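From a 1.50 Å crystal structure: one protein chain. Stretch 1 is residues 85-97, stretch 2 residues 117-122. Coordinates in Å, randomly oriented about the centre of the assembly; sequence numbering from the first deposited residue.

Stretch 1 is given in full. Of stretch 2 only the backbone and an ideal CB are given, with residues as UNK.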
# COMPACT_ATOMS: atom_id res chain seq x y z
N VAL A 85 8.97 -8.39 5.62
CA VAL A 85 8.18 -8.60 4.41
C VAL A 85 6.88 -9.28 4.74
O VAL A 85 6.82 -10.15 5.61
CB VAL A 85 8.97 -9.38 3.32
CG1 VAL A 85 9.43 -10.77 3.81
CG2 VAL A 85 8.15 -9.48 2.03
N PHE A 86 5.82 -8.81 4.08
CA PHE A 86 4.50 -9.39 4.16
C PHE A 86 4.20 -10.07 2.81
O PHE A 86 4.39 -9.46 1.77
CB PHE A 86 3.45 -8.32 4.37
CG PHE A 86 3.59 -7.57 5.67
CD1 PHE A 86 3.43 -8.23 6.88
CD2 PHE A 86 3.77 -6.19 5.68
CE1 PHE A 86 3.47 -7.53 8.07
CE2 PHE A 86 3.83 -5.49 6.88
CZ PHE A 86 3.70 -6.17 8.07
N ALA A 87 3.73 -11.31 2.85
CA ALA A 87 3.38 -12.03 1.63
C ALA A 87 2.34 -13.11 1.94
O ALA A 87 2.11 -13.46 3.09
CB ALA A 87 4.60 -12.65 1.02
N LYS A 88 1.72 -13.65 0.89
CA LYS A 88 0.68 -14.65 1.04
C LYS A 88 1.17 -15.90 1.76
O LYS A 88 0.45 -16.50 2.55
CB LYS A 88 0.14 -15.03 -0.32
CG LYS A 88 -0.93 -16.10 -0.28
CD LYS A 88 -1.29 -16.57 -1.67
CE LYS A 88 -2.27 -17.73 -1.60
NZ LYS A 88 -3.51 -17.33 -0.89
N GLU A 89 2.39 -16.32 1.42
CA GLU A 89 3.01 -17.52 1.98
C GLU A 89 4.30 -17.11 2.67
O GLU A 89 4.80 -16.01 2.46
CB GLU A 89 3.36 -18.50 0.85
CG GLU A 89 2.22 -18.77 -0.13
CD GLU A 89 2.59 -19.74 -1.25
OE1 GLU A 89 1.67 -20.10 -2.04
OE2 GLU A 89 3.77 -20.16 -1.33
N GLU A 90 4.85 -18.00 3.49
CA GLU A 90 6.13 -17.76 4.15
C GLU A 90 7.18 -17.55 3.07
O GLU A 90 7.24 -18.33 2.11
CB GLU A 90 6.52 -18.99 4.98
CG GLU A 90 7.87 -18.91 5.68
CD GLU A 90 8.14 -20.12 6.56
OE1 GLU A 90 7.82 -21.27 6.14
OE2 GLU A 90 8.68 -19.91 7.67
N GLN A 91 7.98 -16.51 3.21
CA GLN A 91 9.03 -16.16 2.27
C GLN A 91 10.21 -15.72 3.13
O GLN A 91 10.17 -14.65 3.71
CB GLN A 91 8.58 -15.00 1.37
CG GLN A 91 7.40 -15.31 0.46
CD GLN A 91 7.75 -16.27 -0.67
OE1 GLN A 91 8.90 -16.38 -1.07
NE2 GLN A 91 6.73 -16.93 -1.21
N LYS A 92 11.24 -16.56 3.25
CA LYS A 92 12.39 -16.22 4.10
C LYS A 92 13.61 -15.84 3.29
O LYS A 92 14.64 -15.52 3.88
CB LYS A 92 12.72 -17.37 5.06
CG LYS A 92 11.61 -17.65 6.05
CD LYS A 92 11.98 -18.68 7.10
CE LYS A 92 12.90 -18.12 8.15
NZ LYS A 92 13.01 -19.05 9.30
N ASP A 93 13.51 -15.86 1.96
CA ASP A 93 14.67 -15.56 1.10
C ASP A 93 14.48 -14.31 0.27
O ASP A 93 15.04 -14.18 -0.82
CB ASP A 93 14.93 -16.75 0.17
CG ASP A 93 15.22 -18.03 0.94
OD1 ASP A 93 15.76 -17.94 2.06
OD2 ASP A 93 14.93 -19.12 0.41
N VAL A 94 13.70 -13.36 0.79
CA VAL A 94 13.47 -12.12 0.10
C VAL A 94 14.62 -11.18 0.42
O VAL A 94 14.78 -10.79 1.57
CB VAL A 94 12.12 -11.48 0.50
CG1 VAL A 94 11.92 -10.13 -0.14
CG2 VAL A 94 11.00 -12.42 0.09
N VAL A 95 15.43 -10.86 -0.59
CA VAL A 95 16.56 -9.96 -0.45
C VAL A 95 16.32 -8.69 -1.23
O VAL A 95 16.04 -8.72 -2.43
CB VAL A 95 17.87 -10.60 -0.94
CG1 VAL A 95 19.02 -9.62 -0.82
CG2 VAL A 95 18.14 -11.86 -0.15
N ILE A 96 16.42 -7.58 -0.52
CA ILE A 96 16.21 -6.27 -1.09
C ILE A 96 17.44 -5.43 -0.80
O ILE A 96 17.82 -5.24 0.36
CB ILE A 96 14.93 -5.61 -0.52
CG1 ILE A 96 13.73 -6.47 -0.87
CG2 ILE A 96 14.76 -4.19 -1.04
CD1 ILE A 96 12.43 -5.96 -0.32
N ASP A 97 18.11 -5.00 -1.87
CA ASP A 97 19.31 -4.19 -1.77
C ASP A 97 20.35 -4.90 -0.88
O ASP A 97 20.97 -4.29 -0.01
CB ASP A 97 18.92 -2.80 -1.22
CG ASP A 97 19.97 -1.73 -1.51
OD1 ASP A 97 20.82 -1.95 -2.41
OD2 ASP A 97 19.91 -0.66 -0.87
N UNK A 117 2.75 -8.25 -5.27
CA UNK A 117 2.65 -9.55 -4.67
C UNK A 117 3.00 -9.51 -3.17
O UNK A 117 2.33 -10.13 -2.34
CB UNK A 117 3.56 -10.53 -5.41
N UNK A 118 4.06 -8.77 -2.83
CA UNK A 118 4.58 -8.68 -1.45
C UNK A 118 4.73 -7.23 -1.08
O UNK A 118 4.73 -6.33 -1.93
CB UNK A 118 5.92 -9.41 -1.30
N UNK A 119 4.88 -6.98 0.22
CA UNK A 119 5.03 -5.64 0.77
C UNK A 119 6.21 -5.70 1.72
O UNK A 119 6.31 -6.61 2.52
CB UNK A 119 3.76 -5.16 1.47
N UNK A 120 7.11 -4.76 1.64
CA UNK A 120 8.28 -4.76 2.53
C UNK A 120 8.37 -3.45 3.27
O UNK A 120 8.02 -2.41 2.72
CB UNK A 120 9.57 -5.01 1.75
N UNK A 121 8.84 -3.49 4.51
CA UNK A 121 9.05 -2.28 5.27
C UNK A 121 10.48 -2.32 5.77
O UNK A 121 10.88 -3.28 6.42
CB UNK A 121 8.05 -2.15 6.42
N UNK A 122 11.20 -1.25 5.48
CA UNK A 122 12.60 -1.12 5.91
C UNK A 122 12.82 0.20 6.65
O UNK A 122 11.97 1.06 6.67
CB UNK A 122 13.54 -1.21 4.71

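Stretch 2 runs antiparallel to the strand at V85 and F86. The N of F86 donates to the O of position 119 at 2.7 Å, and the N of position 119 donates to the O of F86 at 3.0 Å. These bonds use backbone atoms, so they do not specify a side chain.

Position 117 precedes the strand. Its CA-to-CB bond points sideways, and no atom of stretch 1 lies within 5.5 Å of the ideal CB. Many residues would fit, polar ones included. The residue is D117. Its OD2 is hydrogen-bonded elsewhere in the structure. Its backbone O accepts from the O of a water at 2.8 Å, and that water O accepts from the N of K88 at 2.9 Å.

Position 118 has extended backbone angles, and its CA-to-CB bond points sideways. The ideal CB is 3.4 Å from the O of F86, 4.0 Å from CG2 of V85 and 4.2 Å from CB of A87. Beyond these lie CG2 of V94 and the CG of Q91. The surroundings are largely apolar and offer no charge. An apolar chain of some length would suit; an unbranched, flexible one such as methionine reaches furthest, and leucine is also possible. The residue is M118, present as selenomethionine. Its CG packs on CB of A87 at 3.7 Å. Its SE reaches CG2 of V94 at 3.9 Å and passes CG of Q91 at 4.2 Å. M118 thus touches both A87 and V94.

Position 119 is the hydrogen-bonded partner of F86, and its CB lies on the same sheet face as the F86 side chain. The ideal CB is 4.3 Å from CB of F86. An aromatic or a branched aliphatic residue would fit beside it. The residue is Y119, with chi1 in m. Its CB lies 4.2 Å from CB of F86, and the O of F86 sits at the edge of its ring.

Position 120 pairs with V85 without hydrogen bonds, CA to CA 4.3 Å. Its CB is on the V85 face. CD1 of I96 lies ahead of the ideal CB, 3.7 Å away, so a small side chain such as alanine or serine suits. The residue is A120, whose CB touches CD1 of I96 at 3.7 Å.

At position 121 the CA-to-CB bond points sideways, and the ideal CB is 5.4 Å from CE2 of F86. A medium aliphatic residue could reach the ring. V121 does so, with CG2 4.4 Å from CE2 of F86.

Position 122 has nothing of stretch 1 within 5.5 Å of its ideal CB. Beta-branched residues suit its extended backbone. The residue is V122.

Stretch 2 117-122: DMYAVV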
# COMPACT_ATOMS: atom_id res chain seq x y z
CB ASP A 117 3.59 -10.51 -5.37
CG ASP A 117 3.23 -10.71 -6.79
OD1 ASP A 117 2.15 -11.32 -7.03
OD2 ASP A 117 4.03 -10.39 -7.68
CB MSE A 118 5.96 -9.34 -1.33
CG MSE A 118 5.88 -10.74 -1.88
SE MSE A 118 7.56 -11.68 -1.56
CE MSE A 118 8.65 -10.75 -2.90
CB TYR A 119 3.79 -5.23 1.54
CG TYR A 119 2.48 -5.41 0.82
CD1 TYR A 119 1.88 -6.65 0.77
CD2 TYR A 119 1.83 -4.35 0.17
CE1 TYR A 119 0.70 -6.85 0.14
CE2 TYR A 119 0.61 -4.55 -0.46
CZ TYR A 119 0.06 -5.81 -0.48
OH TYR A 119 -1.13 -6.04 -1.09
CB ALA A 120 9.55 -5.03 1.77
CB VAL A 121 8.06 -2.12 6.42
CG1 VAL A 121 8.25 -0.78 7.12
CG2 VAL A 121 6.61 -2.27 5.93
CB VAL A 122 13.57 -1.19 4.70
CG1 VAL A 122 13.47 -2.55 4.00
CG2 VAL A 122 13.32 -0.06 3.71
O HOH W 1 2.38 -12.90 -1.87
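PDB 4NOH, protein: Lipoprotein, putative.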